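Local coordinates for protein intramolecular trans-sialidase (Macrobdella decora, PDB 3SLI) that probably acts as a sialidase-family enzyme that releases sialic acid from sialoglycoconjugates as 2,7-anhydro-Neu5Ac by intramolecular trans-glycosylation, at residues L83-T86 against D87-N91; Y393-G397 against N398-E402. One frame throughout, in Å; residues are numbered along the deposited sequence.

Contact 1 of 2, residues L83-T86 against D87-N91; sequences LRNT and DGVFN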
loop_
_atom_site.group_PDB
_atom_site.type_symbol
_atom_site.label_atom_id
_atom_site.label_comp_id
_atom_site.label_asym_id
_atom_site.label_seq_id
_atom_site.Cartn_x
_atom_site.Cartn_y
_atom_site.Cartn_z
ATOM N N LEU A 83 -6.945 -29.610 4.627
ATOM C CA LEU A 83 -7.873 -30.746 4.694
ATOM C C LEU A 83 -7.052 -31.866 4.059
ATOM O O LEU A 83 -6.841 -31.876 2.837
ATOM C CB LEU A 83 -9.105 -30.453 3.837
ATOM C CG LEU A 83 -10.488 -30.964 4.248
ATOM C CD1 LEU A 83 -11.340 -31.015 2.992
ATOM C CD2 LEU A 83 -10.447 -32.326 4.958
ATOM N N ARG A 84 -6.624 -32.819 4.881
ATOM C CA ARG A 84 -5.743 -33.890 4.433
ATOM C C ARG A 84 -6.103 -35.327 4.803
ATOM O O ARG A 84 -6.627 -35.591 5.880
ATOM C CB ARG A 84 -4.355 -33.631 5.016
ATOM C CG ARG A 84 -3.807 -32.237 4.777
ATOM C CD ARG A 84 -2.436 -32.349 4.160
ATOM N NE ARG A 84 -1.379 -32.238 5.141
ATOM C CZ ARG A 84 -0.134 -32.670 4.966
ATOM N NH1 ARG A 84 0.239 -33.278 3.845
ATOM N NH2 ARG A 84 0.771 -32.402 5.888
ATOM N N ASN A 85 -5.738 -36.251 3.922
ATOM C CA ASN A 85 -5.920 -37.686 4.155
ATOM C C ASN A 85 -4.801 -38.370 3.372
ATOM O O ASN A 85 -5.004 -39.414 2.763
ATOM C CB ASN A 85 -7.278 -38.178 3.658
ATOM C CG ASN A 85 -7.612 -39.555 4.188
ATOM O OD1 ASN A 85 -8.270 -40.358 3.522
ATOM N ND2 ASN A 85 -7.168 -39.834 5.406
ATOM N N THR A 86 -3.610 -37.783 3.486
ATOM C CA THR A 86 -2.368 -38.158 2.784
ATOM C C THR A 86 -2.455 -37.588 1.364
ATOM O O THR A 86 -3.537 -37.507 0.763
ATOM C CB THR A 86 -1.996 -39.676 2.770
ATOM O OG1 THR A 86 -2.820 -40.395 1.846
ATOM C CG2 THR A 86 -2.092 -40.271 4.154
ATOM N N ASP A 87 -1.313 -37.135 0.863
ATOM C CA ASP A 87 -1.229 -36.510 -0.448
ATOM C C ASP A 87 -1.747 -37.322 -1.621
ATOM O O ASP A 87 -2.187 -36.749 -2.617
ATOM C CB ASP A 87 0.194 -36.014 -0.692
ATOM C CG ASP A 87 0.641 -34.987 0.343
ATOM O OD1 ASP A 87 -0.195 -34.484 1.134
ATOM O OD2 ASP A 87 1.845 -34.685 0.371
ATOM N N GLY A 88 -1.716 -38.645 -1.497
ATOM C CA GLY A 88 -2.220 -39.501 -2.559
ATOM C C GLY A 88 -3.742 -39.520 -2.649
ATOM O O GLY A 88 -4.297 -39.811 -3.716
ATOM N N VAL A 89 -4.421 -39.235 -1.534
ATOM C CA VAL A 89 -5.886 -39.210 -1.494
ATOM C C VAL A 89 -6.378 -37.764 -1.699
ATOM O O VAL A 89 -7.193 -37.502 -2.590
ATOM C CB VAL A 89 -6.420 -39.830 -0.178
ATOM C CG1 VAL A 89 -7.951 -39.858 -0.175
ATOM C CG2 VAL A 89 -5.863 -41.254 -0.013
ATOM N N PHE A 90 -5.917 -36.840 -0.857
ATOM C CA PHE A 90 -6.237 -35.415 -1.007
ATOM C C PHE A 90 -5.478 -34.528 -0.029
ATOM O O PHE A 90 -5.117 -34.949 1.081
ATOM C CB PHE A 90 -7.757 -35.101 -0.999
ATOM C CG PHE A 90 -8.466 -35.418 0.298
ATOM C CD1 PHE A 90 -8.299 -34.609 1.427
ATOM C CD2 PHE A 90 -9.329 -36.515 0.378
ATOM C CE1 PHE A 90 -8.977 -34.888 2.616
ATOM C CE2 PHE A 90 -10.015 -36.806 1.562
ATOM C CZ PHE A 90 -9.838 -35.988 2.686
ATOM N N ASN A 91 -5.180 -33.318 -0.490
ATOM C CA ASN A 91 -4.474 -32.319 0.295
ATOM C C ASN A 91 -4.992 -30.982 -0.217
ATOM O O ASN A 91 -4.478 -30.430 -1.194
ATOM C CB ASN A 91 -2.963 -32.446 0.077
ATOM C CG ASN A 91 -2.180 -31.329 0.745
ATOM O OD1 ASN A 91 -2.619 -30.740 1.729
ATOM N ND2 ASN A 91 -1.022 -31.022 0.195
#
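Asn85 lays its CB over one face of the Phe90 ring, 3.8 Å from the ring centroid and displaced toward the rim at CZ, a CH-pi contact on the buried side of this turn. The same ring meets Leu83 twice: CD2 packs on Phe90 CE1 at 3.8 Å, while the carbonyl O of Leu83 lies at the ring edge, near its plane, 3.4 Å from CD1. Phe90 CG stands between the backbone N and the carbonyl carbon (chi1 64°), which brings the ring face against Asn85 CB; the ring also touches Lys142 and Asp146. The backbone closes tightly here, with Thr86 O accepting from both Val89 N and Phe90 N, each at 3.0 Å. The second of these bonds closes an i to i+4 turn, and residues 87-89, with helical backbone angles, form the loop that joins strands 79-85 and 91-96 at the end of their hairpin, in an antiparallel sheet of the N-terminal sialidase domain, consistent with a concanavalin-like fold. A bond from Asn85 N to Phe90 O (3.2 Å) starts the strand pairing, followed by the non-hydrogen-bonded pair Arg84-Asn91.

The solvent side is looser. Arg84 bends at chi2 and chi3, bringing NH1 to Asp87 OD1 at 3.0 Å; the salt bridge has nearly coplanar groups, but the hydrogen bond is weak, angled at 130°, and NH2 has a long, weak ion pair with Asp66. Val89 lies exposed beside Thr86, whose OG1 donates to Asn85 O along a lone pair.

Contact 2 of 2, residues Y393-G397 against N398-E402; sequences YNFSG and NNLIE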
loop_
_atom_site.group_PDB
_atom_site.type_symbol
_atom_site.label_atom_id
_atom_site.label_comp_id
_atom_site.label_asym_id
_atom_site.label_seq_id
_atom_site.Cartn_x
_atom_site.Cartn_y
_atom_site.Cartn_z
ATOM N N TYR A 393 -9.525 -5.744 -19.593
ATOM C CA TYR A 393 -8.521 -6.752 -19.293
ATOM C C TYR A 393 -9.156 -7.876 -18.497
ATOM O O TYR A 393 -9.872 -7.625 -17.530
ATOM C CB TYR A 393 -7.348 -6.113 -18.523
ATOM C CG TYR A 393 -7.764 -5.119 -17.450
ATOM C CD1 TYR A 393 -8.108 -3.807 -17.787
ATOM C CD2 TYR A 393 -7.810 -5.488 -16.102
ATOM C CE1 TYR A 393 -8.487 -2.886 -16.807
ATOM C CE2 TYR A 393 -8.190 -4.574 -15.112
ATOM C CZ TYR A 393 -8.527 -3.276 -15.473
ATOM O OH TYR A 393 -8.905 -2.370 -14.508
ATOM N N ASN A 394 -8.920 -9.112 -18.932
ATOM C CA ASN A 394 -9.490 -10.293 -18.278
ATOM C C ASN A 394 -8.549 -11.479 -18.433
ATOM O O ASN A 394 -7.876 -11.617 -19.455
ATOM C CB ASN A 394 -10.836 -10.678 -18.921
ATOM C CG ASN A 394 -11.879 -9.574 -18.835
ATOM O OD1 ASN A 394 -12.474 -9.353 -17.780
ATOM N ND2 ASN A 394 -12.105 -8.877 -19.945
ATOM N N PHE A 395 -8.528 -12.349 -17.432
ATOM C CA PHE A 395 -7.685 -13.533 -17.481
ATOM C C PHE A 395 -8.353 -14.711 -18.182
ATOM O O PHE A 395 -9.534 -14.996 -17.957
ATOM C CB PHE A 395 -7.268 -13.966 -16.073
ATOM C CG PHE A 395 -6.057 -13.251 -15.556
ATOM C CD1 PHE A 395 -4.778 -13.726 -15.850
ATOM C CD2 PHE A 395 -6.186 -12.103 -14.785
ATOM C CE1 PHE A 395 -3.642 -13.065 -15.386
ATOM C CE2 PHE A 395 -5.059 -11.433 -14.315
ATOM C CZ PHE A 395 -3.783 -11.917 -14.617
ATOM N N SER A 396 -7.600 -15.344 -19.074
ATOM C CA SER A 396 -8.035 -16.532 -19.796
ATOM C C SER A 396 -6.949 -17.510 -19.367
ATOM O O SER A 396 -5.849 -17.523 -19.933
ATOM C CB SER A 396 -7.986 -16.306 -21.306
ATOM O OG SER A 396 -8.501 -17.433 -21.998
ATOM N N GLY A 397 -7.235 -18.275 -18.315
ATOM C CA GLY A 397 -6.241 -19.189 -17.788
ATOM C C GLY A 397 -5.219 -18.288 -17.109
ATOM O O GLY A 397 -5.606 -17.324 -16.438
ATOM N N ASN A 398 -3.934 -18.552 -17.323
ATOM C CA ASN A 398 -2.872 -17.736 -16.731
ATOM C C ASN A 398 -2.534 -16.546 -17.627
ATOM O O ASN A 398 -1.626 -15.781 -17.320
ATOM C CB ASN A 398 -1.595 -18.562 -16.523
ATOM C CG ASN A 398 -1.731 -19.594 -15.430
ATOM O OD1 ASN A 398 -2.400 -19.374 -14.427
ATOM N ND2 ASN A 398 -1.074 -20.730 -15.611
ATOM N N ASN A 399 -3.264 -16.394 -18.728
ATOM C CA ASN A 399 -3.012 -15.311 -19.686
ATOM C C ASN A 399 -3.915 -14.101 -19.492
ATOM O O ASN A 399 -5.127 -14.251 -19.380
ATOM C CB ASN A 399 -3.180 -15.821 -21.122
ATOM C CG ASN A 399 -2.377 -17.076 -21.391
ATOM O OD1 ASN A 399 -1.142 -17.071 -21.341
ATOM N ND2 ASN A 399 -3.077 -18.173 -21.649
ATOM N N LEU A 400 -3.323 -12.907 -19.509
ATOM C CA LEU A 400 -4.069 -11.661 -19.353
ATOM C C LEU A 400 -4.402 -11.131 -20.743
ATOM O O LEU A 400 -3.509 -10.757 -21.509
ATOM C CB LEU A 400 -3.228 -10.617 -18.608
ATOM C CG LEU A 400 -3.895 -9.598 -17.675
ATOM C CD1 LEU A 400 -3.013 -8.357 -17.589
ATOM C CD2 LEU A 400 -5.283 -9.214 -18.132
ATOM N N ILE A 401 -5.683 -11.119 -21.084
ATOM C CA ILE A 401 -6.101 -10.628 -22.386
ATOM C C ILE A 401 -6.549 -9.176 -22.278
ATOM O O ILE A 401 -7.488 -8.861 -21.546
ATOM C CB ILE A 401 -7.250 -11.476 -22.963
ATOM C CG1 ILE A 401 -6.877 -12.962 -22.921
ATOM C CG2 ILE A 401 -7.571 -11.029 -24.389
ATOM C CD1 ILE A 401 -5.548 -13.297 -23.596
ATOM N N GLU A 402 -5.852 -8.299 -22.991
ATOM C CA GLU A 402 -6.155 -6.873 -23.008
ATOM C C GLU A 402 -6.799 -6.596 -24.362
ATOM O O GLU A 402 -6.131 -6.642 -25.398
ATOM C CB GLU A 402 -4.862 -6.074 -22.808
ATOM C CG GLU A 402 -4.250 -6.324 -21.431
ATOM C CD GLU A 402 -2.870 -5.744 -21.254
ATOM O OE1 GLU A 402 -2.601 -4.621 -21.737
ATOM O OE2 GLU A 402 -2.045 -6.420 -20.609
HETATM O O HOH W 1 -10.212 -8.842 -22.301
#
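Tyr393 meets Leu400 through its CB, which lies 3.7 Å from Leu400 CD2, while its ring extends clear of the partner strand. With chi1 at 42° the ring is directed toward Lys272, with which it forms a cation-pi pair, and its OH bonds to Ile270 O. Glu402, the non-hydrogen-bonded partner of Tyr393, carries its carboxylate to Tyr269 OH and to the backbone N of Gln288 and Gly289, anchoring this end of the pair to the same part of the chain.

Asn394 is joined to Ile401 by two backbone bonds, from Asn394 N to Ile401 O at 3.0 Å and from Ile401 N to Asn394 O at 2.8 Å. A water adds a bridge at the exposed margin, accepting from Asn394 ND2 and donating to Ile401 O, so this carbonyl is gripped by two donors; ND2 also bonds to Asp392.

Phe395 lies on the same side of the sheet as Tyr393 and offers one ring face to Leu400. Leu400 CG stands 4.1 Å from the ring centroid, 20° off the normal and nearest CZ, in a CH-pi contact. Asn398 O lies at the ring edge, near its plane, and Trp276 meets the ring edge-to-face.

On the other face of the sheet, Ser396 CB packs on Ile401 CG1 at 3.9 Å. Its backbone N donates to Asn399 O at 2.7 Å in a nearly straight bond (172°), and its O accepts from Asn399 N at 3.1 Å and, weakly, from Asn399 ND2. Gly397 follows with positive phi, as the first corner of a type II' turn requires, and Asn398 takes the second corner. The turn joins strands 384-396 and 399-405 in a tight two-residue beta hairpin.

In the fold
Both contacts are ends of antiparallel hairpins, but in different parts of the chain. Contact 1 closes a turn in the N-terminal domain, probably concanavalin-like, with its centre about 36 Å from the centre of the chain; the centre of contact 2 lies about 24 Å from that point, in an antiparallel sheet formed by strands of residues 329-422. The centres of the two contacts are about 31 Å apart and their nearest atoms about 17 Å apart, so they do not touch, and contact 1 is complete in sequence before contact 2 begins. The bound 2,7-anhydro-Neu5Ac probably lies in the beta-propeller catalytic domain, as in other sialidases, and neither turn appears to take part in holding it.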